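Local coordinates for periplasmic oligopeptide-binding protein (Burkholderia pseudomallei, PDB 3ZS6), which probably binds oligopeptides in the periplasm and hands them to an ABC transporter for import into the cell, at residues T30-D34 and K210-L214; K276-E280 and N465-M469; M303-M307 and H460-M464. All coordinates share one frame; numbering follows the deposited sequence.

Contact 1: T30-D34 and K210-L214; sequences TIGLD and KVTYL
The phenol ring of Tyr213 reaches from the strand to the helix and is met there in two ways, by a carbon over its face and by a carboxylate at its hydroxyl end. Over the face stands Ile31: its CG1 lies 3.6 Å from the ring centroid and only 8° off the ring normal, a CH-pi contact centred almost exactly on the ring. The two side chains run past each other in opposite senses, and CD1 of Ile31 continues back toward the root of the tyrosine, 4.0 Å from Tyr213 CG. At the far end Tyr213 OH donates a hydrogen bond of 2.6 Å to OD2 of Asp34. This oxygen lies near the plane of the ring, yet the hydroxyl approaches from above the carboxylate, 47° out of its plane, and the two flat groups are moderately turned against each other. Helix 26-35 here packs on strand 210-215 of a mixed four-stranded sheet, the strand lying between 6-11 and 191-196; helix and strand segments run nearly antiparallel, with axes 10.8 Å apart, an alpha/beta layer of the periplasmic binding protein fold. Thr30 meets the ring obliquely through its methyl, CG2 being 3.5 Å from Tyr213 OH. Its chi1 of -59° sets that methyl anti to the backbone N and puts OG1 on the other branch, where the hydroxyl bonds to the carbonyl oxygen of Trp26 within the helix. Asp34 OD2 is shared: Ser499 OG also hydrogen-bonds to it, so two hydroxyl-bearing side chains grip one buried carboxylate oxygen. Val211 makes a looser contact, its CG1 4.2 Å from Asp34 OD2, while Met194 of the adjoining strand packs against Ile31, Asp34 and Val211 alike.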
loop_
_atom_site.group_PDB
_atom_site.type_symbol
_atom_site.label_atom_id
_atom_site.label_comp_id
_atom_site.label_asym_id
_atom_site.label_seq_id
_atom_site.Cartn_x
_atom_site.Cartn_y
_atom_site.Cartn_z
ATOM N N THR A 30 -7.400 -4.864 1.984
ATOM C CA THR A 30 -8.742 -5.024 1.409
ATOM C C THR A 30 -9.496 -6.165 2.092
ATOM O O THR A 30 -10.626 -5.990 2.556
ATOM C CB THR A 30 -8.698 -5.295 -0.104
ATOM O OG1 THR A 30 -8.031 -4.213 -0.774
ATOM C CG2 THR A 30 -10.115 -5.440 -0.651
ATOM N N ILE A 31 -8.870 -7.335 2.157
ATOM C CA ILE A 31 -9.463 -8.461 2.879
ATOM C C ILE A 31 -9.630 -8.185 4.386
ATOM O O ILE A 31 -10.706 -8.386 4.936
ATOM C CB ILE A 31 -8.664 -9.749 2.665
ATOM C CG1 ILE A 31 -8.715 -10.146 1.188
ATOM C CG2 ILE A 31 -9.224 -10.886 3.530
ATOM C CD1 ILE A 31 -7.856 -11.353 0.841
ATOM N N GLY A 32 -8.574 -7.712 5.042
ATOM C CA GLY A 32 -8.610 -7.483 6.481
ATOM C C GLY A 32 -9.639 -6.462 6.953
ATOM O O GLY A 32 -10.171 -6.566 8.074
ATOM N N LEU A 33 -9.926 -5.469 6.112
ATOM C CA LEU A 33 -10.865 -4.414 6.499
ATOM C C LEU A 33 -12.328 -4.828 6.314
ATOM O O LEU A 33 -13.234 -4.177 6.829
ATOM C CB LEU A 33 -10.560 -3.103 5.774
ATOM C CG LEU A 33 -9.275 -2.390 6.214
ATOM C CD1 LEU A 33 -8.950 -1.240 5.272
ATOM C CD2 LEU A 33 -9.359 -1.883 7.669
ATOM N N ASP A 34 -12.559 -5.911 5.578
ATOM C CA ASP A 34 -13.868 -6.560 5.588
ATOM C C ASP A 34 -14.048 -7.337 6.910
ATOM O O ASP A 34 -15.164 -7.471 7.406
ATOM C CB ASP A 34 -14.014 -7.530 4.405
ATOM C CG ASP A 34 -14.328 -6.831 3.085
ATOM O OD1 ASP A 34 -14.559 -5.596 3.055
ATOM O OD2 ASP A 34 -14.361 -7.543 2.064
ATOM N N LYS A 210 -22.281 -12.356 1.381
ATOM C CA LYS A 210 -21.158 -13.272 1.266
ATOM C C LYS A 210 -20.104 -12.680 0.353
ATOM O O LYS A 210 -20.423 -12.172 -0.727
ATOM C CB LYS A 210 -21.616 -14.638 0.728
ATOM C CG LYS A 210 -20.451 -15.597 0.475
ATOM C CD LYS A 210 -20.895 -17.052 0.423
ATOM C CE LYS A 210 -21.166 -17.516 -0.986
ATOM N NZ LYS A 210 -21.212 -19.016 -1.044
ATOM N N VAL A 211 -18.850 -12.748 0.783
ATOM C CA VAL A 211 -17.743 -12.283 -0.038
ATOM C C VAL A 211 -16.727 -13.403 -0.237
ATOM O O VAL A 211 -16.317 -14.068 0.720
ATOM C CB VAL A 211 -17.029 -11.064 0.591
ATOM C CG1 VAL A 211 -15.966 -10.518 -0.361
ATOM C CG2 VAL A 211 -18.023 -9.987 0.936
ATOM N N THR A 212 -16.338 -13.610 -1.487
ATOM C CA THR A 212 -15.338 -14.598 -1.837
ATOM C C THR A 212 -14.148 -13.880 -2.482
ATOM O O THR A 212 -14.324 -13.121 -3.441
ATOM C CB THR A 212 -15.916 -15.626 -2.827
ATOM O OG1 THR A 212 -16.965 -16.370 -2.193
ATOM C CG2 THR A 212 -14.832 -16.585 -3.319
ATOM N N TYR A 213 -12.952 -14.104 -1.939
ATOM C CA TYR A 213 -11.715 -13.563 -2.510
ATOM C C TYR A 213 -10.899 -14.669 -3.193
ATOM O O TYR A 213 -10.496 -15.647 -2.546
ATOM C CB TYR A 213 -10.856 -12.882 -1.432
ATOM C CG TYR A 213 -11.346 -11.507 -1.029
ATOM C CD1 TYR A 213 -11.084 -10.402 -1.824
ATOM C CD2 TYR A 213 -12.060 -11.311 0.149
ATOM C CE1 TYR A 213 -11.539 -9.134 -1.471
ATOM C CE2 TYR A 213 -12.515 -10.044 0.512
ATOM C CZ TYR A 213 -12.250 -8.961 -0.306
ATOM O OH TYR A 213 -12.691 -7.691 0.035
ATOM N N LEU A 214 -10.645 -14.505 -4.487
ATOM C CA LEU A 214 -9.857 -15.483 -5.246
ATOM C C LEU A 214 -8.515 -14.894 -5.664
ATOM O O LEU A 214 -8.473 -13.914 -6.408
ATOM C CB LEU A 214 -10.608 -15.918 -6.512
ATOM C CG LEU A 214 -12.044 -16.415 -6.346
ATOM C CD1 LEU A 214 -12.658 -16.749 -7.722
ATOM C CD2 LEU A 214 -12.047 -17.630 -5.436
#

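Contact 2: K276-E280 and N465-M469; sequences KRVRE and NDYPM
Arg279 turns the edge of its guanidinium to the backbone of the loop and grips two successive carbonyls. NH2 donates to Asp466 O at 3.0 Å with an N-H...O angle of 152°, the oxygen lying close to the guanidinium plane. NE adds weak bonds to the same oxygen and to Tyr467 O, the latter 3.0 Å long but strongly bent. A kink at chi3 (-64°) swings the group round until one face lies against the helix itself, with Lys276 CA over its centre; NH1 is held by the carbonyl oxygen of Leu273. The tight side also takes in the buried Tyr467, whose ring crosses the partly exposed Glu280 obliquely: Glu280 CG is 3.5 Å from Tyr467 CE2, and the carboxylate and ring planes are only 13° apart. The ring's OH is hydrogen-bonded to Trp322 NE1.

The partly exposed side is looser in its bonding. Lys276 crosses Asp466 at about a right angle. Its CE lies 2.9 Å from Asn465 O, and NZ is near that oxygen but at an angle too poor for a hydrogen bond. NZ stays 5.0 Å from Asp466 OD1 and forms a salt bridge, whose hydrogen bond is weak, with Glu280 OE1, one turn along its own helix. Asp466 instead directs OD2 to Tyr431 and Asn433. Tyr467, with positive phi, is the first residue to leave the helical conformation; Arg279 binds the carbonyls of the turn that leads from helix 449-464 into strand 470-480 of the mixed sheet in this alpha/beta binding-protein fold.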
loop_
_atom_site.group_PDB
_atom_site.type_symbol
_atom_site.label_atom_id
_atom_site.label_comp_id
_atom_site.label_asym_id
_atom_site.label_seq_id
_atom_site.Cartn_x
_atom_site.Cartn_y
_atom_site.Cartn_z
ATOM N N LYS A 276 25.350 6.093 -6.252
ATOM C CA LYS A 276 24.282 6.920 -6.811
ATOM C C LYS A 276 24.392 7.099 -8.329
ATOM O O LYS A 276 23.381 7.190 -9.032
ATOM C CB LYS A 276 24.280 8.278 -6.091
ATOM C CG LYS A 276 23.619 9.437 -6.823
ATOM C CD LYS A 276 24.003 10.757 -6.149
ATOM C CE LYS A 276 23.241 11.948 -6.718
ATOM N NZ LYS A 276 23.458 12.143 -8.181
ATOM N N ARG A 277 25.618 7.148 -8.840
ATOM C CA ARG A 277 25.827 7.314 -10.277
ATOM C C ARG A 277 25.304 6.116 -11.073
ATOM O O ARG A 277 24.746 6.280 -12.160
ATOM C CB ARG A 277 27.303 7.572 -10.582
ATOM C CG ARG A 277 27.806 8.922 -10.058
ATOM C CD ARG A 277 29.331 8.987 -10.079
ATOM N NE ARG A 277 29.909 8.008 -9.161
ATOM C CZ ARG A 277 31.205 7.919 -8.882
ATOM N NH1 ARG A 277 32.064 8.761 -9.455
ATOM N NH2 ARG A 277 31.641 6.989 -8.035
ATOM N N VAL A 278 25.487 4.914 -10.538
ATOM C CA VAL A 278 24.952 3.712 -11.181
ATOM C C VAL A 278 23.417 3.714 -11.159
ATOM O O VAL A 278 22.780 3.456 -12.184
ATOM C CB VAL A 278 25.489 2.412 -10.519
ATOM C CG1 VAL A 278 24.834 1.178 -11.139
ATOM C CG2 VAL A 278 27.015 2.331 -10.646
ATOM N N ARG A 279 22.829 4.022 -10.001
ATOM C CA ARG A 279 21.362 4.036 -9.867
ATOM C C ARG A 279 20.732 5.041 -10.830
ATOM O O ARG A 279 19.740 4.750 -11.506
ATOM C CB ARG A 279 20.932 4.342 -8.416
ATOM C CG ARG A 279 21.519 3.379 -7.367
ATOM C CD ARG A 279 20.794 3.456 -6.007
ATOM N NE ARG A 279 20.938 4.760 -5.361
ATOM C CZ ARG A 279 21.871 5.059 -4.459
ATOM N NH1 ARG A 279 22.760 4.144 -4.072
ATOM N NH2 ARG A 279 21.910 6.281 -3.938
ATOM N N GLU A 280 21.329 6.225 -10.886
ATOM C CA GLU A 280 20.890 7.299 -11.758
ATOM C C GLU A 280 20.959 6.897 -13.233
ATOM O O GLU A 280 20.021 7.137 -14.000
ATOM C CB GLU A 280 21.771 8.525 -11.511
ATOM C CG GLU A 280 21.354 9.769 -12.260
ATOM C CD GLU A 280 22.245 10.957 -11.929
ATOM O OE1 GLU A 280 23.161 10.805 -11.088
ATOM O OE2 GLU A 280 22.023 12.041 -12.501
ATOM N N ASN A 465 16.987 13.001 -6.180
ATOM C CA ASN A 465 18.264 13.280 -6.832
ATOM C C ASN A 465 19.309 12.224 -6.490
ATOM O O ASN A 465 20.333 12.106 -7.163
ATOM C CB ASN A 465 18.767 14.681 -6.485
ATOM C CG ASN A 465 18.058 15.764 -7.277
ATOM O OD1 ASN A 465 17.945 15.681 -8.501
ATOM N ND2 ASN A 465 17.568 16.781 -6.583
ATOM N N ASP A 466 19.032 11.440 -5.451
ATOM C CA ASP A 466 19.885 10.310 -5.090
ATOM C C ASP A 466 19.447 9.002 -5.767
ATOM O O ASP A 466 20.145 7.996 -5.692
ATOM C CB ASP A 466 19.930 10.139 -3.564
ATOM C CG ASP A 466 20.799 11.199 -2.874
ATOM O OD1 ASP A 466 21.571 11.893 -3.573
ATOM O OD2 ASP A 466 20.719 11.331 -1.636
ATOM N N TYR A 467 18.291 9.024 -6.430
ATOM C CA TYR A 467 17.759 7.833 -7.117
ATOM C C TYR A 467 17.848 6.557 -6.282
ATOM O O TYR A 467 18.368 5.541 -6.737
ATOM C CB TYR A 467 18.434 7.662 -8.486
ATOM C CG TYR A 467 18.219 8.886 -9.335
ATOM C CD1 TYR A 467 17.067 9.025 -10.084
ATOM C CD2 TYR A 467 19.131 9.939 -9.321
ATOM C CE1 TYR A 467 16.836 10.157 -10.829
ATOM C CE2 TYR A 467 18.912 11.077 -10.072
ATOM C CZ TYR A 467 17.759 11.176 -10.825
ATOM O OH TYR A 467 17.512 12.298 -11.579
ATOM N N PRO A 468 17.333 6.611 -5.045
ATOM C CA PRO A 468 17.328 5.441 -4.163
ATOM C C PRO A 468 16.514 4.280 -4.736
ATOM O O PRO A 468 16.777 3.129 -4.381
ATOM C CB PRO A 468 16.689 5.972 -2.870
ATOM C CG PRO A 468 15.909 7.197 -3.296
ATOM C CD PRO A 468 16.744 7.799 -4.400
ATOM N N MET A 469 15.542 4.586 -5.592
ATOM C CA MET A 469 14.814 3.571 -6.352
ATOM C C MET A 469 14.494 4.144 -7.731
ATOM O O MET A 469 14.890 5.266 -8.039
ATOM C CB MET A 469 13.522 3.145 -5.634
ATOM C CG MET A 469 12.588 4.302 -5.267
ATOM S SD MET A 469 12.835 4.937 -3.581
ATOM C CE MET A 469 12.010 3.658 -2.610
#

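Contact 3: M303-M307 and H460-M464; sequences MYGLM and HDLAM
His460 lies beneath Met307, whose CG stands over the imidazole at 3.4 Å from the ring centroid and 11° off its normal, a CH-pi contact. The thioether follows the same face at greater height, SD being 4.8 Å from the centroid. A bend at chi2 (-67°) folds the methionine over the ring, and its CE comes down near His460 CD2. The two side chains pass in opposite directions, and the Met307 side chain also packs on Phe416 and Phe417 of helix 414-417.

At its edge the same imidazole receives a hydrogen bond from the loop backbone: Leu306 N to His460 NE2, 3.0 Å, with an N-H...N angle of 149° and the donor almost in the ring plane. Gly305 passes beside this edge, its backbone close against both the histidine and Met464, one helical turn further on. Met464 SD sits 3.6 Å from Gly305 CA, and its CE reaches the Leu306 side chain, CG to CE 4.0 Å, the two chains crossing at about a right angle. Beyond the sulfur a water joins the backbones, donating to Tyr304 O and to Met464 O, the latter near the C-terminal end of helix 449-464. Loop 303-307, which follows strand 301-302, is thus laid along the last turn of this helix.

Because NE2 accepts the Leu306 N-H, it cannot carry a proton in this bond; a neutral ring protonated at ND1 is therefore the likely form, and the buried, largely apolar setting of the imidazole would probably disfavour a second proton.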
loop_
_atom_site.group_PDB
_atom_site.type_symbol
_atom_site.label_atom_id
_atom_site.label_comp_id
_atom_site.label_asym_id
_atom_site.label_seq_id
_atom_site.Cartn_x
_atom_site.Cartn_y
_atom_site.Cartn_z
ATOM N N MET A 303 6.440 8.569 -14.311
ATOM C CA MET A 303 6.850 9.168 -13.041
ATOM C C MET A 303 8.360 9.063 -12.837
ATOM O O MET A 303 8.988 8.097 -13.280
ATOM C CB MET A 303 6.111 8.532 -11.857
ATOM C CG MET A 303 4.667 8.995 -11.704
ATOM S SD MET A 303 3.839 8.356 -10.225
ATOM C CE MET A 303 4.744 9.183 -8.906
ATOM N N TYR A 304 8.924 10.051 -12.145
ATOM C CA TYR A 304 10.363 10.124 -11.904
ATOM C C TYR A 304 10.691 10.145 -10.413
ATOM O O TYR A 304 11.839 9.945 -10.019
ATOM C CB TYR A 304 10.943 11.364 -12.600
ATOM C CG TYR A 304 10.618 11.350 -14.069
ATOM C CD1 TYR A 304 11.412 10.645 -14.962
ATOM C CD2 TYR A 304 9.483 11.988 -14.556
ATOM C CE1 TYR A 304 11.107 10.601 -16.308
ATOM C CE2 TYR A 304 9.168 11.950 -15.905
ATOM C CZ TYR A 304 9.985 11.254 -16.771
ATOM O OH TYR A 304 9.676 11.196 -18.103
ATOM N N GLY A 305 9.676 10.402 -9.595
ATOM C CA GLY A 305 9.813 10.357 -8.152
ATOM C C GLY A 305 8.682 9.548 -7.533
ATOM O O GLY A 305 7.955 8.839 -8.243
ATOM N N LEU A 306 8.536 9.648 -6.214
ATOM C CA LEU A 306 7.542 8.864 -5.476
ATOM C C LEU A 306 6.167 9.530 -5.394
ATOM O O LEU A 306 5.155 8.843 -5.282
ATOM C CB LEU A 306 8.042 8.560 -4.057
ATOM C CG LEU A 306 9.324 7.729 -3.918
ATOM C CD1 LEU A 306 9.739 7.622 -2.443
ATOM C CD2 LEU A 306 9.150 6.344 -4.539
ATOM N N MET A 307 6.134 10.862 -5.428
ATOM C CA MET A 307 4.882 11.599 -5.253
ATOM C C MET A 307 4.065 11.656 -6.543
ATOM O O MET A 307 4.483 12.277 -7.518
ATOM C CB MET A 307 5.146 13.038 -4.771
ATOM C CG MET A 307 5.996 13.164 -3.515
ATOM S SD MET A 307 5.189 12.522 -2.034
ATOM C CE MET A 307 6.579 12.500 -0.908
ATOM N N HIS A 460 11.607 15.839 -0.773
ATOM C CA HIS A 460 11.348 14.815 -1.786
ATOM C C HIS A 460 12.342 14.939 -2.942
ATOM O O HIS A 460 13.000 13.958 -3.302
ATOM C CB HIS A 460 9.901 14.861 -2.303
ATOM C CG HIS A 460 9.601 13.833 -3.357
ATOM N ND1 HIS A 460 9.100 14.161 -4.600
ATOM C CD2 HIS A 460 9.746 12.485 -3.358
ATOM C CE1 HIS A 460 8.949 13.062 -5.319
ATOM N NE2 HIS A 460 9.336 12.030 -4.589
ATOM N N ASP A 461 12.453 16.141 -3.509
ATOM C CA ASP A 461 13.420 16.412 -4.577
ATOM C C ASP A 461 14.831 15.987 -4.178
ATOM O O ASP A 461 15.555 15.374 -4.964
ATOM C CB ASP A 461 13.455 17.905 -4.932
ATOM C CG ASP A 461 12.171 18.399 -5.579
ATOM O OD1 ASP A 461 11.319 17.570 -5.977
ATOM O OD2 ASP A 461 12.027 19.635 -5.704
ATOM N N LEU A 462 15.228 16.338 -2.960
ATOM C CA LEU A 462 16.569 16.017 -2.486
ATOM C C LEU A 462 16.799 14.510 -2.514
ATOM O O LEU A 462 17.826 14.033 -3.012
ATOM C CB LEU A 462 16.789 16.555 -1.071
ATOM C CG LEU A 462 18.213 16.405 -0.529
ATOM C CD1 LEU A 462 19.203 17.084 -1.468
ATOM C CD2 LEU A 462 18.333 16.970 0.892
ATOM N N ALA A 463 15.836 13.762 -1.981
ATOM C CA ALA A 463 15.917 12.303 -1.998
ATOM C C ALA A 463 15.971 11.725 -3.416
ATOM O O ALA A 463 16.757 10.822 -3.687
ATOM C CB ALA A 463 14.758 11.698 -1.231
ATOM N N MET A 464 15.118 12.218 -4.313
ATOM C CA MET A 464 15.032 11.630 -5.654
ATOM C C MET A 464 16.289 11.911 -6.490
ATOM O O MET A 464 16.616 11.152 -7.404
ATOM C CB MET A 464 13.774 12.095 -6.396
ATOM C CG MET A 464 12.459 11.607 -5.795
ATOM S SD MET A 464 12.309 9.811 -5.681
ATOM C CE MET A 464 12.860 9.526 -4.000
HETATM O O HOH W 1 14.295 9.188 -8.186
#

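Overall arrangement
From the N terminus, contact 1 is the first to open and to close: segments 30-34 and 210-214 meet across 175 intervening residues before the other two begin. Contact 2 then opens at helix 276-285, contact 3 opens at 303-307 and closes at 460-464, and contact 2 closes immediately afterwards at 465-469, so contact 3 is nested within it. Contact 3 uses the end of helix 449-464 and contact 2 the turn directly after it, tying the loop after strand 301-302 and helix 276-285 to this junction; their centres are 11 Å apart, and Pro468 touches Ala463. Contact 1 lies across the chain's centre, its centre 39 Å from that of contact 2 and 34 Å from that of contact 3.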